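Local coordinates for putative phosphatase (Bacteroides thetaiotaomicron, PDB 3KYA), which is of unestablished function but is classed as a putative phosphatase, binds zinc ions, and probably joins an Ig-like IPT/TIG domain to a six-bladed beta-propeller, at residues A[211-214]-A[219-222]; A[256-261]-A[337-342]; A[392-397]-A[403-408]. All coordinates share one frame; numbering follows the deposited sequence.

Contact 1. Residues A[211-214]-A[219-222]. With ZN (zinc ion), chain B; EDO (1,2-ethanediol), chain C.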
loop_
_atom_site.group_PDB
_atom_site.type_symbol
_atom_site.label_atom_id
_atom_site.label_comp_id
_atom_site.label_asym_id
_atom_site.label_seq_id
_atom_site.Cartn_x
_atom_site.Cartn_y
_atom_site.Cartn_z
ATOM N N ILE A 211 7.325 -31.847 -20.129
ATOM C CA ILE A 211 8.738 -32.175 -19.978
ATOM C C ILE A 211 9.569 -31.318 -20.953
ATOM O O ILE A 211 9.044 -30.862 -21.957
ATOM C CB ILE A 211 9.028 -33.681 -20.199
ATOM C CG1 ILE A 211 8.814 -34.082 -21.672
ATOM C CG2 ILE A 211 8.169 -34.526 -19.251
ATOM C CD1 ILE A 211 9.303 -35.467 -21.991
ATOM N N ASP A 212 10.852 -31.143 -20.644
ATOM C CA ASP A 212 11.779 -30.251 -21.395
ATOM C C ASP A 212 12.812 -31.115 -22.112
ATOM O O ASP A 212 13.793 -31.561 -21.510
ATOM C CB ASP A 212 12.446 -29.285 -20.409
ATOM C CG ASP A 212 13.015 -28.030 -21.074
ATOM O OD1 ASP A 212 13.384 -28.080 -22.267
ATOM O OD2 ASP A 212 13.086 -26.985 -20.372
ATOM N N TYR A 213 12.602 -31.342 -23.404
ATOM C CA TYR A 213 13.418 -32.294 -24.146
ATOM C C TYR A 213 13.602 -31.884 -25.605
ATOM O O TYR A 213 12.727 -31.248 -26.189
ATOM C CB TYR A 213 12.717 -33.665 -24.040
ATOM C CG TYR A 213 13.369 -34.831 -24.757
ATOM C CD1 TYR A 213 14.584 -35.348 -24.329
ATOM C CD2 TYR A 213 12.723 -35.466 -25.818
ATOM C CE1 TYR A 213 15.172 -36.433 -24.972
ATOM C CE2 TYR A 213 13.303 -36.544 -26.470
ATOM C CZ TYR A 213 14.525 -37.025 -26.043
ATOM O OH TYR A 213 15.098 -38.098 -26.693
ATOM N N ASP A 214 14.759 -32.228 -26.168
ATOM C CA ASP A 214 15.080 -31.938 -27.579
ATOM C C ASP A 214 15.959 -33.031 -28.223
ATOM O O ASP A 214 16.666 -32.770 -29.201
ATOM C CB ASP A 214 15.763 -30.566 -27.705
ATOM C CG ASP A 214 17.131 -30.528 -27.055
ATOM O OD1 ASP A 214 17.619 -31.589 -26.607
ATOM O OD2 ASP A 214 17.729 -29.434 -27.004
ATOM N N GLU A 219 10.747 -33.035 -33.203
ATOM C CA GLU A 219 9.705 -34.056 -33.085
ATOM C C GLU A 219 9.835 -34.665 -31.670
ATOM O O GLU A 219 9.433 -35.806 -31.421
ATOM C CB GLU A 219 9.805 -35.122 -34.188
ATOM C CG GLU A 219 9.708 -34.509 -35.568
ATOM C CD GLU A 219 9.632 -35.514 -36.702
ATOM O OE1 GLU A 219 9.228 -36.669 -36.489
ATOM O OE2 GLU A 219 9.950 -35.111 -37.828
ATOM N N SER A 220 10.407 -33.879 -30.758
ATOM C CA SER A 220 10.665 -34.299 -29.382
ATOM C C SER A 220 9.430 -34.158 -28.486
ATOM O O SER A 220 8.749 -33.136 -28.525
ATOM C CB SER A 220 11.804 -33.461 -28.781
ATOM O OG SER A 220 13.031 -33.613 -29.479
ATOM N N PRO A 221 9.137 -35.181 -27.660
ATOM C CA PRO A 221 8.019 -35.096 -26.712
ATOM C C PRO A 221 7.990 -33.825 -25.856
ATOM O O PRO A 221 9.039 -33.318 -25.437
ATOM C CB PRO A 221 8.240 -36.324 -25.834
ATOM C CG PRO A 221 8.744 -37.337 -26.816
ATOM C CD PRO A 221 9.625 -36.569 -27.774
ATOM N N SER A 222 6.781 -33.312 -25.652
ATOM C CA SER A 222 6.532 -32.123 -24.852
ATOM C C SER A 222 5.561 -32.367 -23.708
ATOM O O SER A 222 5.822 -31.927 -22.591
ATOM C CB SER A 222 5.966 -31.011 -25.727
ATOM O OG SER A 222 6.913 -30.623 -26.697
HETATM ZN ZN ZN B . 8.714 -37.010 -38.853
HETATM C C1 EDO C . 15.244 -24.428 -21.524
HETATM O O1 EDO C . 15.027 -25.339 -20.431
HETATM C C2 EDO C . 15.097 -25.157 -22.855
HETATM O O2 EDO C . 13.719 -25.379 -23.168
HETATM O O HOH W 1 9.810 -30.765 -24.554
#

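Contact 2. Residues A[256-261]-A[337-342]. With ZN (zinc ion), chain D; EDO (1,2-ethanediol), chain I.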
loop_
_atom_site.group_PDB
_atom_site.type_symbol
_atom_site.label_atom_id
_atom_site.label_comp_id
_atom_site.label_asym_id
_atom_site.label_seq_id
_atom_site.Cartn_x
_atom_site.Cartn_y
_atom_site.Cartn_z
ATOM N N PRO A 256 -9.191 -22.778 -16.843
ATOM C CA PRO A 256 -10.086 -23.197 -15.750
ATOM C C PRO A 256 -11.585 -23.178 -16.056
ATOM O O PRO A 256 -12.348 -23.802 -15.315
ATOM C CB PRO A 256 -9.744 -22.218 -14.618
ATOM C CG PRO A 256 -9.229 -21.001 -15.321
ATOM C CD PRO A 256 -8.523 -21.493 -16.546
ATOM N N ILE A 257 -12.008 -22.507 -17.127
ATOM C CA ILE A 257 -13.422 -22.489 -17.489
ATOM C C ILE A 257 -13.741 -23.381 -18.688
ATOM O O ILE A 257 -14.677 -24.182 -18.619
ATOM C CB ILE A 257 -13.942 -21.061 -17.801
ATOM C CG1 ILE A 257 -13.559 -20.080 -16.676
ATOM C CG2 ILE A 257 -15.460 -21.088 -18.037
ATOM C CD1 ILE A 257 -14.055 -20.465 -15.295
ATOM N N ASN A 258 -12.986 -23.227 -19.778
ATOM C CA ASN A 258 -13.256 -23.952 -21.028
ATOM C C ASN A 258 -12.484 -25.263 -21.220
ATOM O O ASN A 258 -12.809 -26.043 -22.118
ATOM C CB ASN A 258 -13.091 -23.004 -22.231
ATOM C CG ASN A 258 -14.111 -21.871 -22.221
ATOM O OD1 ASN A 258 -15.275 -22.079 -21.882
ATOM N ND2 ASN A 258 -13.676 -20.654 -22.590
ATOM N N GLY A 259 -11.434 -25.463 -20.426
ATOM C CA GLY A 259 -10.687 -26.718 -20.403
ATOM C C GLY A 259 -9.622 -27.021 -21.437
ATOM O O GLY A 259 -8.999 -28.082 -21.360
ATOM N N GLU A 260 -9.392 -26.131 -22.408
ATOM C CA GLU A 260 -8.362 -26.399 -23.406
ATOM C C GLU A 260 -6.973 -26.306 -22.755
ATOM O O GLU A 260 -6.825 -25.765 -21.652
ATOM C CB GLU A 260 -8.498 -25.487 -24.647
ATOM C CG GLU A 260 -8.122 -24.006 -24.471
ATOM C CD GLU A 260 -9.201 -23.150 -23.825
ATOM O OE1 GLU A 260 -10.167 -23.709 -23.244
ATOM O OE2 GLU A 260 -9.077 -21.898 -23.916
ATOM N N LEU A 261 -5.973 -26.840 -23.450
ATOM C CA LEU A 261 -4.596 -26.899 -22.982
ATOM C C LEU A 261 -3.662 -25.925 -23.711
ATOM O O LEU A 261 -3.624 -25.896 -24.942
ATOM C CB LEU A 261 -4.048 -28.313 -23.169
ATOM C CG LEU A 261 -2.626 -28.583 -22.648
ATOM C CD1 LEU A 261 -2.556 -28.486 -21.120
ATOM C CD2 LEU A 261 -2.135 -29.937 -23.136
ATOM N N SER A 337 -1.753 -11.456 -20.779
ATOM C CA SER A 337 -2.528 -11.757 -21.969
ATOM C C SER A 337 -4.033 -11.798 -21.657
ATOM O O SER A 337 -4.453 -12.493 -20.723
ATOM C CB SER A 337 -2.042 -13.101 -22.530
ATOM O OG SER A 337 -2.802 -13.538 -23.631
ATOM N N ASP A 338 -4.834 -11.058 -22.424
ATOM C CA ASP A 338 -6.295 -11.082 -22.281
ATOM C C ASP A 338 -6.897 -12.284 -23.029
ATOM O O ASP A 338 -6.351 -12.733 -24.037
ATOM C CB ASP A 338 -6.920 -9.784 -22.783
ATOM C CG ASP A 338 -6.655 -8.620 -21.854
ATOM O OD1 ASP A 338 -7.168 -8.656 -20.710
ATOM O OD2 ASP A 338 -5.942 -7.672 -22.255
ATOM N N TYR A 339 -8.011 -12.803 -22.520
ATOM C CA TYR A 339 -8.684 -13.961 -23.122
ATOM C C TYR A 339 -9.930 -13.547 -23.878
ATOM O O TYR A 339 -10.830 -12.952 -23.305
ATOM C CB TYR A 339 -9.074 -14.936 -22.022
ATOM C CG TYR A 339 -9.575 -16.292 -22.493
ATOM C CD1 TYR A 339 -8.677 -17.262 -22.934
ATOM C CD2 TYR A 339 -10.933 -16.621 -22.434
ATOM C CE1 TYR A 339 -9.120 -18.548 -23.327
ATOM C CE2 TYR A 339 -11.388 -17.896 -22.828
ATOM C CZ TYR A 339 -10.471 -18.847 -23.268
ATOM O OH TYR A 339 -10.890 -20.109 -23.649
ATOM N N ASP A 340 -9.983 -13.858 -25.169
ATOM C CA ASP A 340 -11.165 -13.568 -25.983
ATOM C C ASP A 340 -12.157 -14.684 -25.691
ATOM O O ASP A 340 -11.943 -15.828 -26.094
ATOM C CB ASP A 340 -10.828 -13.504 -27.474
ATOM C CG ASP A 340 -12.037 -13.173 -28.336
ATOM O OD1 ASP A 340 -13.156 -13.618 -27.998
ATOM O OD2 ASP A 340 -11.883 -12.473 -29.371
ATOM N N GLU A 341 -13.237 -14.339 -24.998
ATOM C CA GLU A 341 -14.236 -15.323 -24.571
ATOM C C GLU A 341 -15.096 -15.923 -25.680
ATOM O O GLU A 341 -15.695 -16.974 -25.471
ATOM C CB GLU A 341 -15.124 -14.734 -23.472
ATOM C CG GLU A 341 -14.332 -14.531 -22.189
ATOM C CD GLU A 341 -15.200 -14.370 -20.961
ATOM O OE1 GLU A 341 -16.080 -13.481 -20.954
ATOM O OE2 GLU A 341 -14.973 -15.119 -19.992
ATOM N N ILE A 342 -15.150 -15.279 -26.840
ATOM C CA ILE A 342 -15.913 -15.802 -27.977
ATOM C C ILE A 342 -15.047 -16.808 -28.750
ATOM O O ILE A 342 -15.476 -17.931 -28.997
ATOM C CB ILE A 342 -16.437 -14.670 -28.888
ATOM C CG1 ILE A 342 -17.268 -13.666 -28.082
ATOM C CG2 ILE A 342 -17.280 -15.229 -30.021
ATOM C CD1 ILE A 342 -18.455 -14.270 -27.366
HETATM ZN ZN ZN D . -13.635 -11.892 -30.256
HETATM C C1 EDO I . -7.435 -4.232 -20.047
HETATM O O1 EDO I . -8.260 -5.323 -20.460
HETATM C C2 EDO I . -6.044 -4.741 -19.724
HETATM O O2 EDO I . -5.516 -5.510 -20.806
HETATM O O HOH W 2 -15.296 -18.448 -22.851
HETATM O O HOH W 3 -12.849 -10.454 -31.523
#

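Contact 3. Residues A[392-397]-A[403-408]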
loop_
_atom_site.group_PDB
_atom_site.type_symbol
_atom_site.label_atom_id
_atom_site.label_comp_id
_atom_site.label_asym_id
_atom_site.label_seq_id
_atom_site.Cartn_x
_atom_site.Cartn_y
_atom_site.Cartn_z
ATOM N N ASP A 392 -5.347 -11.260 -6.049
ATOM C CA ASP A 392 -3.967 -10.818 -6.178
ATOM C C ASP A 392 -3.193 -12.035 -6.677
ATOM O O ASP A 392 -3.716 -13.157 -6.696
ATOM C CB ASP A 392 -3.385 -10.331 -4.854
ATOM C CG ASP A 392 -3.955 -9.008 -4.425
ATOM O OD1 ASP A 392 -3.951 -8.072 -5.261
ATOM O OD2 ASP A 392 -4.373 -8.895 -3.252
ATOM N N PHE A 393 -1.945 -11.811 -7.072
ATOM C CA PHE A 393 -1.076 -12.855 -7.599
ATOM C C PHE A 393 0.203 -12.905 -6.754
ATOM O O PHE A 393 0.762 -11.860 -6.408
ATOM C CB PHE A 393 -0.771 -12.527 -9.055
ATOM C CG PHE A 393 0.119 -13.520 -9.755
ATOM C CD1 PHE A 393 -0.388 -14.731 -10.213
ATOM C CD2 PHE A 393 1.444 -13.222 -10.001
ATOM C CE1 PHE A 393 0.433 -15.651 -10.896
ATOM C CE2 PHE A 393 2.271 -14.134 -10.678
ATOM C CZ PHE A 393 1.751 -15.349 -11.123
ATOM N N TYR A 394 0.629 -14.110 -6.393
ATOM C CA TYR A 394 1.807 -14.337 -5.565
ATOM C C TYR A 394 2.728 -15.280 -6.314
ATOM O O TYR A 394 2.244 -16.235 -6.914
ATOM C CB TYR A 394 1.426 -14.972 -4.229
ATOM C CG TYR A 394 0.655 -14.045 -3.324
ATOM C CD1 TYR A 394 -0.701 -13.813 -3.517
ATOM C CD2 TYR A 394 1.285 -13.404 -2.269
ATOM C CE1 TYR A 394 -1.413 -12.964 -2.669
ATOM C CE2 TYR A 394 0.591 -12.553 -1.431
ATOM C CZ TYR A 394 -0.747 -12.327 -1.635
ATOM O OH TYR A 394 -1.413 -11.470 -0.784
ATOM N N PHE A 395 4.033 -15.009 -6.307
ATOM C CA PHE A 395 4.985 -15.881 -7.007
ATOM C C PHE A 395 6.305 -15.974 -6.266
ATOM O O PHE A 395 6.673 -15.070 -5.506
ATOM C CB PHE A 395 5.209 -15.422 -8.457
ATOM C CG PHE A 395 6.058 -14.177 -8.602
ATOM C CD1 PHE A 395 5.487 -12.896 -8.602
ATOM C CD2 PHE A 395 7.432 -14.286 -8.761
ATOM C CE1 PHE A 395 6.288 -11.759 -8.747
ATOM C CE2 PHE A 395 8.227 -13.161 -8.913
ATOM C CZ PHE A 395 7.645 -11.889 -8.903
ATOM N N VAL A 396 7.000 -17.094 -6.452
ATOM C CA VAL A 396 8.308 -17.275 -5.844
ATOM C C VAL A 396 9.357 -16.686 -6.808
ATOM O O VAL A 396 9.411 -17.062 -7.974
ATOM C CB VAL A 396 8.591 -18.756 -5.425
ATOM C CG1 VAL A 396 7.818 -19.071 -4.133
ATOM C CG2 VAL A 396 8.299 -19.796 -6.564
ATOM N N ASP A 397 10.133 -15.734 -6.288
ATOM C CA ASP A 397 11.173 -14.984 -7.027
ATOM C C ASP A 397 12.457 -15.687 -6.632
ATOM O O ASP A 397 13.063 -15.374 -5.610
ATOM C CB ASP A 397 11.118 -13.535 -6.587
ATOM C CG ASP A 397 11.986 -12.614 -7.427
ATOM O OD1 ASP A 397 12.483 -13.052 -8.496
ATOM O OD2 ASP A 397 12.144 -11.449 -7.005
ATOM N N VAL A 403 8.772 -14.685 -1.558
ATOM C CA VAL A 403 7.479 -14.707 -2.216
ATOM C C VAL A 403 7.108 -13.234 -2.446
ATOM O O VAL A 403 7.149 -12.429 -1.496
ATOM C CB VAL A 403 6.392 -15.374 -1.351
ATOM C CG1 VAL A 403 5.035 -15.317 -2.054
ATOM C CG2 VAL A 403 6.764 -16.841 -1.006
ATOM N N ARG A 404 6.803 -12.870 -3.689
ATOM C CA ARG A 404 6.372 -11.502 -4.044
ATOM C C ARG A 404 4.865 -11.507 -4.331
ATOM O O ARG A 404 4.279 -12.560 -4.648
ATOM C CB ARG A 404 7.090 -10.968 -5.297
ATOM C CG ARG A 404 8.600 -11.114 -5.384
ATOM C CD ARG A 404 9.422 -10.087 -4.617
ATOM N NE ARG A 404 9.355 -8.709 -5.121
ATOM C CZ ARG A 404 10.073 -8.209 -6.135
ATOM N NH1 ARG A 404 10.903 -8.972 -6.839
ATOM N NH2 ARG A 404 9.932 -6.920 -6.474
ATOM N N LYS A 405 4.251 -10.329 -4.228
ATOM C CA LYS A 405 2.836 -10.110 -4.476
ATOM C C LYS A 405 2.685 -9.095 -5.609
ATOM O O LYS A 405 3.437 -8.121 -5.667
ATOM C CB LYS A 405 2.154 -9.558 -3.217
ATOM C CG LYS A 405 0.670 -9.230 -3.375
ATOM C CD LYS A 405 0.129 -8.583 -2.108
ATOM C CE LYS A 405 -1.230 -7.971 -2.308
ATOM N NZ LYS A 405 -1.662 -7.173 -1.107
ATOM N N VAL A 406 1.730 -9.347 -6.500
ATOM C CA VAL A 406 1.434 -8.482 -7.637
ATOM C C VAL A 406 -0.060 -8.175 -7.651
ATOM O O VAL A 406 -0.888 -9.090 -7.796
ATOM C CB VAL A 406 1.819 -9.135 -9.013
ATOM C CG1 VAL A 406 1.565 -8.152 -10.170
ATOM C CG2 VAL A 406 3.292 -9.598 -9.034
ATOM N N THR A 407 -0.416 -6.900 -7.489
ATOM C CA THR A 407 -1.808 -6.499 -7.557
ATOM C C THR A 407 -2.216 -6.457 -9.033
ATOM O O THR A 407 -1.358 -6.407 -9.907
ATOM C CB THR A 407 -2.061 -5.125 -6.894
ATOM O OG1 THR A 407 -1.343 -4.099 -7.593
ATOM C CG2 THR A 407 -1.644 -5.152 -5.425
ATOM N N PRO A 408 -3.522 -6.480 -9.320
ATOM C CA PRO A 408 -3.990 -6.434 -10.710
ATOM C C PRO A 408 -3.506 -5.198 -11.474
ATOM O O PRO A 408 -3.350 -5.261 -12.684
ATOM C CB PRO A 408 -5.508 -6.393 -10.566
ATOM C CG PRO A 408 -5.771 -7.071 -9.308
ATOM C CD PRO A 408 -4.638 -6.707 -8.388
HETATM O O HOH W 4 -3.859 -5.702 -2.124
HETATM O O HOH W 5 -1.155 -9.490 1.107
#

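Contact 1. Residues A[211-214]-A[219-222]
Ile-211 and Pro-221 meet where two neighbouring strands part into a connecting loop. CD1 of Ile-211 comes to 4.1 Å from CB of Pro-221, and CG1 of the same isoleucine sits beside the Pro-221 carbonyl oxygen. That approach depends on CG1 lying between the backbone N and the carbonyl carbon (chi1 69°), which swings the ethyl branch toward the proline. Tyr-213 reaches the same proline further along. Its ring lies alongside Pro-221, pointing the same way, and CD of Pro-221 packs at the ring edge, 3.8 Å from CD2 of Tyr-213. CB of Ser-220 approaches CD2 of Tyr-213 obliquely at 3.7 Å. The arrangement is the loop end of an antiparallel beta hairpin, strands 206-211 and 220-227, the middle pair of a four-stranded sheet, consistent with a blade of a beta-propeller. Ile-211 N gives a nearly straight bond to Ser-222 O (2.9 Å, 168°). Beyond it the strands separate and water 1 bridges them, accepting from Tyr-213 N at 3.1 Å and placed to donate to Ile-211 O and Pro-221 O, though its two hydrogens cannot serve every acceptor near it. The hydroxyl of Ser-220 turns back into the loop, to Gly-217 O and Lys-216 N. Glu-219, just ahead of the strand, chelates a zinc ion through both carboxylate oxygens, OE1 at 2.4 Å and OE2 at 2.5 Å, and OE2 also bonds to Lys-294.

Contact 2. Residues A[256-261]-A[337-342]
The ring of Tyr-339 turns its edge to Glu-260 and Asn-258, with Glu-260 OE2 and water 2 in the ring plane, while His-255 stacks with the ring and Phe-346 meets it edge-to-face. Two bonds grip the phenol oxygen. Tyr-339 OH donates to Glu-260 OE2 at 2.6 Å, on the syn side of a carboxylate inclined to the ring. It accepts from Asn-258 ND2 at 3.0 Å, along an almost straight line in the amide plane. Glu-260 arrives from the opposite direction on a chain bent at chi2 (-80°), and its OE2 is also bonded to Tyr-262 OH. Water 2 carries the link further, from Asn-258 ND2 to Glu-341 O. A phenylalanine in place of Tyr-339 would probably cost Glu-260 OE2 its donor from this strand and Asn-258 ND2 its acceptor, leaving water 2 as the polar link between loop and strand. Next to the tyrosine, Asp-340 OD2 binds a zinc ion at 2.0 Å, while its OD1 accepts from Ile-342 N in an Asx turn. The contact thus joins two adjacent four-stranded sheets: the loop between strands 252-254 and 261-265 meets the end of strand 333-340, an inner strand flanked by strands 323-328 and 345-352.

Contact 3. Residues A[392-397]-A[403-408]
Phe-393 pairs with Val-406 and Phe-395 with Arg-404 as the hydrogen-bonded pairs of an antiparallel hairpin whose strand segments run at 149°. Each pair exchanges two backbone bonds, the shortest from Val-406 N to Phe-393 O at 2.7 Å. Tyr-394 with Lys-405 and Val-396 with Val-403 are the non-hydrogen-bonded pairs between and beyond them.

Side-chain packing differs on the two faces. On the one carrying Phe-393, Phe-395, Arg-404 and Val-406, CB of Arg-404 lies over the Phe-395 ring in a CH-pi contact, 4.0 Å from the centroid, while CG2 of Val-406 fills the edge of that ring, 3.7 Å from CE1 of Phe-395. On the other, the extended Lys-405 chain runs alongside Tyr-394, its CG over the ring face toward the rim, and CG1 of Val-403 packs at the ring edge.

The charged contacts stand at the two ends. The Arg-404 chain folds at two successive bonds (chi2 -80°, chi3 -67°), which brings NH1 to Asp-397 OD2 at 2.8 Å; the oxygen lies in the guanidinium plane, but the donor stands above the carboxylate plane. Asp-363 holds NH2 of Arg-404, and Asn-400 shares Asp-397 OD2. The Asp-392 OD2 to Lys-405 NZ bridge is long, 3.9 Å, and water 4 and water 5 also bond to the ammonium; Tyr-385 and Asn-382 hold the Asp-392 carboxylate.

These are the middle strands of a four-stranded antiparallel sheet, consistent with one propeller blade, flanked by strands 374-381 and 412-415. Phe-393 and Phe-395 meet Tyr-325 and Phe-334 of the preceding sheet, and Val-396 packs on strand 446-452 of the following one.

How the contacts relate
The three contacts follow one another along the chain in series, with no nesting and no crossing. Contact 1 comes first and closes the short loop of a hairpin within the sheet 188-246. Contact 2 spans 75 intervening residues, tying the sheet 252-305 to the next one, 313-352, across a sheet boundary. Contact 3 is again local, bringing together neighbouring strands of the sheet 374-415 over the short turn between strands 391-397 and 402-406. None touches another: nearest atoms of contacts 1 and 2 are about 8 Å apart, and those of 2 and 3 about 10 Å. Together they sample four consecutive sheets, two held internally and two joined side by side.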